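Local atomic coordinates of LEOA (Escherichia coli, PDB entry 4AUR), a protein that is a bacterial dynamin-like GTPase that probably binds and hydrolyses GTP. Residues S8-K11 with Q12-I15; N230-L234 with T235-T239; S426-S429 with P430-K434; A463-I466 with A467-A470; K523-A526 with F527-Q531. All coordinates share one frame; numbering follows the deposited sequence.

Interaction 1. Residues S8-K11 with Q12-I15; sequences SIEK and QAAI
K11 and I15 lie one turn apart on the long N-terminal alpha-helix 3-30, and the segments 8-11 and 12-15 form two consecutive turns of it. The backbone supplies the regular part of the contact, a run of four i to i+4 hydrogen bonds. Q12 N donates to S8 O at 3.1 Å, A13 N to I9 O at 2.9 Å, and A14 N to E10 O at 3.1 Å. The fourth joins I15 N to K11 O at 3.1 Å, with the donor in the carbonyl plane and a nearly straight N-H...O angle of 164°.

Side-chain contacts between the turns are sparse. E10 starts beside its own backbone N and then bends at chi2 (-48°), which brings OE1 to 4.1 Å from A13 CB; the same side chain packs on K262, V265 and P266 of helix 250-273. K11 leaves with CG turned away from its backbone N (chi1 -155°), and its chain runs out toward the C-terminal end of helix 38-51, where NZ makes weak hydrogen bonds to E50 O and, just beyond the helix, D52 O. I15 leans on I46 and I49 of helix 38-51, so this stretch of helix 3-30 is wedged between two neighbouring helices.

Polar contacts of the helix with itself extend toward its start, where S8 OG is hydrogen-bonded to K5 O. On the flank turned to helix 38-51, the isoleucine chain folds back along the turn: I15 CD1 lies 3.7 Å from K11 O and 4.4 Å from K11 CG.

Interaction 2. Residues N230-L234 with T235-T239; sequences NGRGL and TYWFT
R232 passes its aliphatic chain obliquely across the Y236 ring, with CB 3.3 Å from Y236 CD2 and CG 3.7 Å from Y236 CE2. A bend at chi2 (-88°) lets the chain follow the ring toward the hydroxyl, where the guanidinium stands steeply to the ring plane, at 79°. Y236 OH then sits at the guanidinium edge, but the angle is too poor for a hydrogen bond with R232 NH1; the hydroxyl is bonded instead to K240 NZ. Y236 CE2 in turn rests over the centre of one face of the W237 ring, whose NE1 is fixed by P229 O.

L234 forms the other half of the contact. L234 O accepts a hydrogen bond from F238 N at 2.8 Å, nearly along the C=O axis, and also lies over one face of the F238 ring, while L234 CB touches F238 CE2 at 4.0 Å. L234 and F238 both reach V77.

G233 is the N-cap of the short helix 234-237, which follows the edge strand 221-224 of the nucleotide-binding sheet. N230 N bonds weakly to D180 of the sequence NKMD, consistent with the G4 motif of P-loop GTPases and with a loop near the guanine pocket.

Interaction 3. Residues S426-S429 with P430-K434; sequences SKIS and PATLK. With SO4 (sulfate ion), chain B.
A capping box built by S429 and T432 opens helix 430-447. The two residues exchange bonds, each side chain serving the backbone of the other. S429 N donates to T432 OG1 at 3.0 Å along an almost straight line (170°), and T432 N donates to S429 OG at 3.1 Å. Both hydroxyls lie between their own backbone N and carbonyl carbon (chi1 70° for S429 and 67° for T432), which turns each toward the partner's N-H. The S429 carbonyl then starts the helical pattern, S429 O accepting L433 N at 3.1 Å, with a weak second bond from T432 N. S429 OG is also hydrogen-bonded to E412 OE2, which takes the A431 N-H as well; a carboxylate at this end would probably be favoured by the helix dipole.

Flanking the box is a hydrophobic staple, the apolar contact between the residue before the N-cap and the fourth residue after it. Here I428 CG2 meets L433 CG at 4.1 Å, while also passing T432 OG1 at 3.6 Å. I428 touches N552 and L433 touches I549, both on helix 547-567, and L433 also touches L407 of helix 368-408.

Upstream, the K427 side chain takes no part in the cap. Bends at chi3 and chi4 carry its ammonium group to a sulfate ion, probably from the crystallisation liquor, where K427 NZ donates a hydrogen bond to the sulfate O4 at 2.8 Å. G424 grips both partners: its O accepts from K427 NZ, and its N donates to the sulfate.

Interaction 4. Residues A463-I466 with A467-A470; sequences AGSI and AKWA
This is a local backbone turn, from A463 to A470, spanning the short, weakly bonded helix 464-467 and the loop that follows, far out on the helical stalk, its centre about 83 Å from the centre of the chain. A463 O gathers two donors, I466 N and A467 N, the latter at 2.7 Å. A467 N also makes a weak bond to G464 O, and W469 N reaches I466 O only weakly, at 3.5 Å, so regular helical bonding fades beyond A467.

K468 is the side chain that crosses back. Its CG stands between the backbone N and the carbonyl carbon (chi1 73°), and the extended remainder runs alongside S465 O, with K468 NZ 3.5 Å from S465 O and 4.0 Å from S465 OG. The same CG sits over one face of the neighbouring W469 ring, 3.9 Å above its plane and displaced toward the rim. The lysine also hydrogen-bonds Y487 OH, and I466 packs on V499 and S502 of helix 489-518.

The E495 carboxylate takes a salt bridge from K468 NZ and a weak bond from W469 NE1, which joins the polar ends of these two neighbours to helix 489-518 and probably favours the charged form of the lysine.

Interaction 5. Residues K523-A526 with F527-Q531; sequences KMFA and FFAPQ
F528 meets M524 at its rim: M524 O lies near the ring plane, 3.3 Å from F528 CD2, while F527 CD2 stands over the centre of one ring face. The selenomethionine M524 crosses F528 at about a right angle; its doubly bent chain brings CE back to F528 CB and CD2. A529 CB lies at the edge of the F525 ring, 4.1 Å from F525 CD1. Beyond the segments, F528 also meets the F381 ring of helix 368-408, and F527 forms a cation-pi contact with K453.

The backbone closes the last turn of helix 521-528. M524 O accepts two N-H groups: F528 N comes almost head-on to the carbonyl at 3.1 Å, whereas F527 N arrives from well above the carbonyl plane, also at 3.1 Å. A529 N donates to F525 O at 2.9 Å, just where the chain leaves helical geometry. P530 follows with no N-H, its CD 3.4 Å from F525 O, and helix 530-544 starts anew.

M524 touches V321 and A325 of helix 275-343 as well as F381, so apolar side chains bind this helix break into the surrounding bundle, while the proline nitrogen cannot donate the bond that would carry the first helix onward.

Overall arrangement
The five contacts are local turns strung along a very elongated chain. Interaction 2 lies at the surface of the GTPase head, and its centre is about 145 Å from that of interaction 4, far along the stalk; the other four are partly buried. Interaction 1 lies mid-helix, with regular i to i+4 bonding, whereas interactions 2 and 3 are helix starts, one at a glycine, the other with a full capping box. Interactions 4 and 5 are weakened or broken helices. Shared neighbours link the stalk sites: helix 368-408 touches interactions 3 and 5, and helix 489-518 touches 4 and 5. Toward helix 489-518, interaction 5 is apolar, but interaction 4 adds a salt bridge.

Interaction 1. Residues S8-K11 with Q12-I15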
# COMPACT_ATOMS: atom_id res chain seq x y z
N SER A 8 -26.92 -3.98 27.25
CA SER A 8 -27.70 -3.43 26.16
C SER A 8 -26.82 -2.63 25.20
O SER A 8 -27.02 -2.72 23.99
CB SER A 8 -28.80 -2.55 26.72
OG SER A 8 -28.18 -1.40 27.25
N ILE A 9 -25.86 -1.87 25.75
CA ILE A 9 -24.87 -1.11 24.99
C ILE A 9 -23.91 -2.00 24.22
O ILE A 9 -23.61 -1.74 23.05
CB ILE A 9 -23.97 -0.22 25.89
CG1 ILE A 9 -24.73 1.01 26.37
CG2 ILE A 9 -22.72 0.25 25.16
CD1 ILE A 9 -24.08 1.67 27.58
N GLU A 10 -23.37 -3.02 24.88
CA GLU A 10 -22.47 -3.94 24.20
C GLU A 10 -23.23 -4.73 23.16
O GLU A 10 -22.69 -4.97 22.10
CB GLU A 10 -21.71 -4.84 25.18
CG GLU A 10 -20.66 -4.09 25.98
CD GLU A 10 -19.75 -3.17 25.14
OE1 GLU A 10 -19.26 -3.59 24.06
OE2 GLU A 10 -19.52 -2.02 25.57
N LYS A 11 -24.48 -5.07 23.42
CA LYS A 11 -25.32 -5.67 22.38
C LYS A 11 -25.38 -4.78 21.16
O LYS A 11 -25.14 -5.24 20.05
CB LYS A 11 -26.74 -5.92 22.84
CG LYS A 11 -27.42 -7.02 22.06
CD LYS A 11 -28.64 -7.55 22.79
CE LYS A 11 -29.93 -7.06 22.16
NZ LYS A 11 -30.98 -6.98 23.21
N GLN A 12 -25.67 -3.51 21.34
CA GLN A 12 -25.77 -2.63 20.19
C GLN A 12 -24.42 -2.50 19.49
O GLN A 12 -24.35 -2.53 18.27
CB GLN A 12 -26.30 -1.25 20.59
CG GLN A 12 -27.06 -0.52 19.48
CD GLN A 12 -28.27 -1.30 18.92
OE1 GLN A 12 -28.73 -1.04 17.78
NE2 GLN A 12 -28.79 -2.26 19.71
N ALA A 13 -23.34 -2.36 20.24
CA ALA A 13 -22.05 -2.22 19.58
C ALA A 13 -21.79 -3.39 18.66
O ALA A 13 -21.29 -3.21 17.57
CB ALA A 13 -20.92 -2.06 20.58
N ALA A 14 -22.13 -4.59 19.09
CA ALA A 14 -21.88 -5.80 18.31
C ALA A 14 -22.73 -5.84 17.07
O ALA A 14 -22.29 -6.29 16.02
CB ALA A 14 -22.14 -7.04 19.15
N ILE A 15 -23.96 -5.39 17.20
CA ILE A 15 -24.83 -5.23 16.08
C ILE A 15 -24.23 -4.20 15.11
O ILE A 15 -24.16 -4.47 13.91
CB ILE A 15 -26.22 -4.85 16.53
CG1 ILE A 15 -26.92 -6.07 17.08
CG2 ILE A 15 -27.03 -4.30 15.36
CD1 ILE A 15 -28.13 -5.71 17.91

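Interaction 2. Residues N230-L234 with T235-T239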
# COMPACT_ATOMS: atom_id res chain seq x y z
N ASN A 230 -21.87 -9.39 58.96
CA ASN A 230 -22.37 -9.57 60.34
C ASN A 230 -23.38 -10.73 60.41
O ASN A 230 -23.45 -11.43 61.42
CB ASN A 230 -22.98 -8.28 60.94
CG ASN A 230 -21.94 -7.21 61.29
OD1 ASN A 230 -22.22 -6.29 62.06
ND2 ASN A 230 -20.73 -7.33 60.72
N GLY A 231 -24.16 -10.93 59.35
CA GLY A 231 -25.15 -11.99 59.29
C GLY A 231 -26.55 -11.43 59.26
O GLY A 231 -27.50 -12.15 59.00
N ARG A 232 -26.66 -10.13 59.52
CA ARG A 232 -27.94 -9.43 59.63
C ARG A 232 -28.97 -9.73 58.53
O ARG A 232 -30.13 -9.99 58.84
CB ARG A 232 -27.69 -7.93 59.70
CG ARG A 232 -27.12 -7.46 61.02
CD ARG A 232 -28.27 -7.15 61.98
NE ARG A 232 -27.80 -6.66 63.27
CZ ARG A 232 -27.30 -5.44 63.50
NH1 ARG A 232 -27.18 -4.54 62.52
NH2 ARG A 232 -26.92 -5.11 64.73
N GLY A 233 -28.55 -9.68 57.27
CA GLY A 233 -29.43 -10.01 56.14
C GLY A 233 -29.54 -8.90 55.10
O GLY A 233 -29.20 -7.75 55.35
N LEU A 234 -30.04 -9.26 53.91
CA LEU A 234 -30.10 -8.32 52.79
C LEU A 234 -31.27 -7.36 52.97
O LEU A 234 -31.09 -6.14 52.92
CB LEU A 234 -30.24 -9.04 51.43
CG LEU A 234 -29.23 -10.12 50.99
CD1 LEU A 234 -27.81 -9.64 51.21
CD2 LEU A 234 -29.49 -11.46 51.69
N THR A 235 -32.46 -7.93 53.20
CA THR A 235 -33.66 -7.14 53.45
C THR A 235 -33.35 -5.95 54.37
O THR A 235 -33.85 -4.84 54.15
CB THR A 235 -34.75 -7.99 54.11
OG1 THR A 235 -34.95 -9.19 53.35
CG2 THR A 235 -36.06 -7.21 54.20
N TYR A 236 -32.51 -6.20 55.37
CA TYR A 236 -32.04 -5.15 56.26
C TYR A 236 -30.98 -4.25 55.61
O TYR A 236 -31.12 -3.02 55.64
CB TYR A 236 -31.50 -5.76 57.56
CG TYR A 236 -30.56 -4.88 58.37
CD1 TYR A 236 -31.01 -3.71 59.00
CD2 TYR A 236 -29.22 -5.22 58.52
CE1 TYR A 236 -30.15 -2.92 59.74
CE2 TYR A 236 -28.36 -4.44 59.26
CZ TYR A 236 -28.82 -3.29 59.87
OH TYR A 236 -27.93 -2.54 60.60
N TRP A 237 -29.95 -4.84 55.02
CA TRP A 237 -28.82 -4.04 54.48
C TRP A 237 -29.20 -3.12 53.29
O TRP A 237 -28.57 -2.07 53.09
CB TRP A 237 -27.64 -4.94 54.12
CG TRP A 237 -26.78 -5.40 55.29
CD1 TRP A 237 -26.67 -6.67 55.77
CD2 TRP A 237 -25.91 -4.60 56.11
NE1 TRP A 237 -25.78 -6.72 56.82
CE2 TRP A 237 -25.30 -5.46 57.05
CE3 TRP A 237 -25.59 -3.23 56.14
CZ2 TRP A 237 -24.40 -5.00 58.02
CZ3 TRP A 237 -24.69 -2.78 57.11
CH2 TRP A 237 -24.10 -3.67 58.03
N PHE A 238 -30.22 -3.49 52.53
CA PHE A 238 -30.70 -2.61 51.47
C PHE A 238 -31.32 -1.34 52.03
O PHE A 238 -31.32 -0.30 51.36
CB PHE A 238 -31.68 -3.32 50.53
CG PHE A 238 -31.06 -4.44 49.73
CD1 PHE A 238 -29.71 -4.45 49.43
CD2 PHE A 238 -31.85 -5.47 49.25
CE1 PHE A 238 -29.15 -5.49 48.70
CE2 PHE A 238 -31.30 -6.50 48.51
CZ PHE A 238 -29.95 -6.51 48.23
N THR A 239 -31.84 -1.41 53.25
CA THR A 239 -32.38 -0.23 53.91
C THR A 239 -31.28 0.79 54.15
O THR A 239 -31.58 1.98 54.23
CB THR A 239 -33.07 -0.53 55.26
OG1 THR A 239 -32.08 -0.82 56.25
CG2 THR A 239 -34.06 -1.71 55.13

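Interaction 3. Residues S426-S429 with P430-K434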
# COMPACT_ATOMS: atom_id res chain seq x y z
N SER A 426 -8.28 -13.06 -18.50
CA SER A 426 -7.94 -11.69 -18.90
C SER A 426 -7.29 -10.99 -17.76
O SER A 426 -7.33 -9.77 -17.69
CB SER A 426 -9.19 -10.92 -19.28
OG SER A 426 -9.86 -11.61 -20.31
N LYS A 427 -6.68 -11.76 -16.88
CA LYS A 427 -6.18 -11.21 -15.66
C LYS A 427 -5.02 -10.31 -15.94
O LYS A 427 -4.28 -10.53 -16.89
CB LYS A 427 -5.76 -12.30 -14.68
CG LYS A 427 -4.51 -13.06 -15.07
CD LYS A 427 -3.93 -13.85 -13.90
CE LYS A 427 -3.38 -15.16 -14.38
NZ LYS A 427 -4.46 -16.04 -14.91
N ILE A 428 -4.92 -9.28 -15.12
CA ILE A 428 -3.80 -8.38 -15.07
C ILE A 428 -2.95 -8.86 -13.90
O ILE A 428 -3.47 -9.32 -12.88
CB ILE A 428 -4.29 -6.93 -14.82
CG1 ILE A 428 -5.22 -6.46 -15.93
CG2 ILE A 428 -3.15 -5.93 -14.73
CD1 ILE A 428 -5.75 -5.05 -15.71
N SER A 429 -1.63 -8.76 -14.04
CA SER A 429 -0.70 -9.19 -13.00
C SER A 429 0.61 -8.40 -13.09
O SER A 429 0.87 -7.73 -14.08
CB SER A 429 -0.42 -10.68 -13.17
OG SER A 429 0.38 -10.95 -14.33
N PRO A 430 1.44 -8.48 -12.06
CA PRO A 430 2.72 -7.84 -12.22
C PRO A 430 3.41 -8.23 -13.50
O PRO A 430 4.03 -7.39 -14.15
CB PRO A 430 3.51 -8.32 -11.03
CG PRO A 430 2.48 -8.49 -10.00
CD PRO A 430 1.24 -8.96 -10.70
N ALA A 431 3.27 -9.50 -13.89
CA ALA A 431 3.96 -9.97 -15.07
C ALA A 431 3.31 -9.48 -16.35
O ALA A 431 4.01 -9.36 -17.36
CB ALA A 431 4.11 -11.47 -15.07
N THR A 432 2.01 -9.18 -16.35
CA THR A 432 1.40 -8.68 -17.58
C THR A 432 1.85 -7.27 -17.82
O THR A 432 2.03 -6.88 -18.96
CB THR A 432 -0.14 -8.74 -17.66
OG1 THR A 432 -0.76 -7.84 -16.72
CG2 THR A 432 -0.64 -10.16 -17.44
N LEU A 433 2.05 -6.53 -16.73
CA LEU A 433 2.39 -5.13 -16.81
C LEU A 433 3.86 -5.05 -17.05
O LEU A 433 4.33 -4.18 -17.75
CB LEU A 433 2.06 -4.40 -15.52
CG LEU A 433 0.62 -4.30 -15.01
CD1 LEU A 433 0.55 -4.15 -13.50
CD2 LEU A 433 -0.08 -3.14 -15.69
N LYS A 434 4.62 -5.93 -16.42
CA LYS A 434 6.05 -5.95 -16.65
C LYS A 434 6.32 -6.12 -18.15
O LYS A 434 7.11 -5.41 -18.71
CB LYS A 434 6.69 -7.07 -15.85
CG LYS A 434 8.19 -6.99 -15.75
CD LYS A 434 8.74 -7.76 -14.54
CE LYS A 434 8.95 -9.23 -14.84
NZ LYS A 434 9.93 -9.87 -13.90
S SO4 B . -6.77 -17.97 -12.41
O1 SO4 B . -6.59 -16.63 -11.84
O2 SO4 B . -8.23 -18.21 -12.35
O3 SO4 B . -5.98 -19.07 -11.84
O4 SO4 B . -6.28 -17.76 -13.77

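Interaction 4. Residues A463-I466 with A467-A470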
# COMPACT_ATOMS: atom_id res chain seq x y z
N ALA A 463 37.48 24.20 -65.21
CA ALA A 463 37.37 24.44 -66.64
C ALA A 463 38.77 24.56 -67.24
O ALA A 463 39.68 25.08 -66.58
CB ALA A 463 36.57 25.70 -66.90
N GLY A 464 38.95 24.06 -68.46
CA GLY A 464 40.23 24.22 -69.17
C GLY A 464 40.71 25.67 -69.17
O GLY A 464 41.88 25.95 -68.91
N SER A 465 39.78 26.58 -69.45
CA SER A 465 40.02 28.03 -69.44
C SER A 465 40.59 28.54 -68.11
O SER A 465 41.39 29.47 -68.10
CB SER A 465 38.72 28.79 -69.75
OG SER A 465 38.85 30.19 -69.54
N ILE A 466 40.15 27.94 -67.01
CA ILE A 466 40.56 28.35 -65.67
C ILE A 466 41.73 27.50 -65.13
O ILE A 466 42.44 27.90 -64.21
CB ILE A 466 39.34 28.34 -64.72
CG1 ILE A 466 38.27 29.31 -65.27
CG2 ILE A 466 39.72 28.72 -63.30
CD1 ILE A 466 36.87 29.12 -64.72
N ALA A 467 41.95 26.34 -65.74
CA ALA A 467 43.07 25.48 -65.36
C ALA A 467 44.44 26.08 -65.68
O ALA A 467 45.45 25.68 -65.08
CB ALA A 467 42.92 24.13 -66.05
N LYS A 468 44.49 27.01 -66.63
CA LYS A 468 45.76 27.60 -67.10
C LYS A 468 46.31 28.68 -66.17
O LYS A 468 47.47 29.07 -66.30
CB LYS A 468 45.58 28.20 -68.50
CG LYS A 468 44.76 29.48 -68.53
CD LYS A 468 44.08 29.68 -69.87
CE LYS A 468 43.40 31.04 -69.98
NZ LYS A 468 42.40 31.06 -71.09
N TRP A 469 45.47 29.19 -65.27
CA TRP A 469 45.86 30.19 -64.26
C TRP A 469 46.26 29.57 -62.93
O TRP A 469 46.78 30.26 -62.05
CB TRP A 469 44.70 31.15 -64.00
CG TRP A 469 44.40 31.97 -65.16
CD1 TRP A 469 43.26 31.95 -65.91
CD2 TRP A 469 45.26 32.94 -65.76
NE1 TRP A 469 43.36 32.86 -66.93
CE2 TRP A 469 44.58 33.48 -66.86
CE3 TRP A 469 46.54 33.41 -65.46
CZ2 TRP A 469 45.14 34.46 -67.68
CZ3 TRP A 469 47.10 34.39 -66.27
CH2 TRP A 469 46.40 34.90 -67.36
N ALA A 470 45.99 28.27 -62.79
CA ALA A 470 46.24 27.52 -61.57
C ALA A 470 47.57 26.80 -61.61
O ALA A 470 48.27 26.72 -60.59
CB ALA A 470 45.12 26.52 -61.35

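Interaction 5. Residues K523-A526 with F527-Q531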
# COMPACT_ATOMS: atom_id res chain seq x y z
N LYS A 523 13.64 18.22 -41.29
CA LYS A 523 14.75 17.62 -42.03
C LYS A 523 15.89 17.48 -41.09
O LYS A 523 16.56 16.47 -41.03
CB LYS A 523 15.16 18.50 -43.19
CG LYS A 523 14.09 18.73 -44.24
CD LYS A 523 14.48 19.82 -45.23
CE LYS A 523 13.38 20.04 -46.27
NZ LYS A 523 13.06 18.77 -46.97
N MSE A 524 16.10 18.53 -40.32
CA MSE A 524 17.23 18.58 -39.43
C MSE A 524 17.11 17.37 -38.56
O MSE A 524 17.96 16.49 -38.58
CB MSE A 524 17.25 19.90 -38.67
CG MSE A 524 18.60 20.04 -37.99
SE MSE A 524 18.45 19.47 -36.11
CE MSE A 524 19.02 17.62 -36.21
N PHE A 525 16.02 17.28 -37.84
CA PHE A 525 15.78 16.09 -37.02
C PHE A 525 15.88 14.78 -37.77
O PHE A 525 16.48 13.86 -37.25
CB PHE A 525 14.49 16.22 -36.25
CG PHE A 525 14.64 17.03 -35.03
CD1 PHE A 525 15.39 16.56 -33.98
CD2 PHE A 525 14.07 18.28 -34.94
CE1 PHE A 525 15.55 17.31 -32.84
CE2 PHE A 525 14.23 19.03 -33.81
CZ PHE A 525 14.97 18.55 -32.76
N ALA A 526 15.35 14.71 -38.99
CA ALA A 526 15.31 13.42 -39.70
C ALA A 526 16.69 12.90 -40.11
O ALA A 526 16.85 11.72 -40.36
CB ALA A 526 14.43 13.51 -40.94
N PHE A 527 17.66 13.80 -40.17
CA PHE A 527 19.00 13.49 -40.64
C PHE A 527 19.99 13.28 -39.50
O PHE A 527 20.82 12.36 -39.55
CB PHE A 527 19.48 14.64 -41.54
CG PHE A 527 20.60 14.26 -42.45
CD1 PHE A 527 20.34 13.69 -43.69
CD2 PHE A 527 21.93 14.49 -42.08
CE1 PHE A 527 21.38 13.33 -44.54
CE2 PHE A 527 22.98 14.15 -42.93
CZ PHE A 527 22.70 13.56 -44.16
N PHE A 528 19.91 14.12 -38.48
CA PHE A 528 20.86 14.09 -37.37
C PHE A 528 20.35 13.45 -36.09
O PHE A 528 21.14 13.24 -35.16
CB PHE A 528 21.30 15.51 -37.04
CG PHE A 528 21.91 16.24 -38.21
CD1 PHE A 528 23.27 16.13 -38.47
CD2 PHE A 528 21.14 17.03 -39.03
CE1 PHE A 528 23.84 16.78 -39.53
CE2 PHE A 528 21.71 17.70 -40.10
CZ PHE A 528 23.06 17.57 -40.35
N ALA A 529 19.05 13.15 -36.00
CA ALA A 529 18.46 12.69 -34.73
C ALA A 529 17.06 12.08 -34.87
O ALA A 529 16.15 12.45 -34.14
CB ALA A 529 18.41 13.86 -33.77
N PRO A 530 16.88 11.14 -35.82
CA PRO A 530 15.59 10.51 -36.03
C PRO A 530 15.07 9.70 -34.86
O PRO A 530 13.82 9.59 -34.69
CB PRO A 530 15.84 9.59 -37.24
CG PRO A 530 17.31 9.44 -37.34
CD PRO A 530 17.85 10.74 -36.86
N GLN A 531 15.96 9.12 -34.05
CA GLN A 531 15.49 8.31 -32.93
C GLN A 531 14.70 9.07 -31.86
O GLN A 531 13.97 8.46 -31.09
CB GLN A 531 16.62 7.52 -32.28
CG GLN A 531 17.81 8.33 -31.84
CD GLN A 531 18.93 8.26 -32.84
OE1 GLN A 531 19.31 7.17 -33.29
NE2 GLN A 531 19.46 9.44 -33.21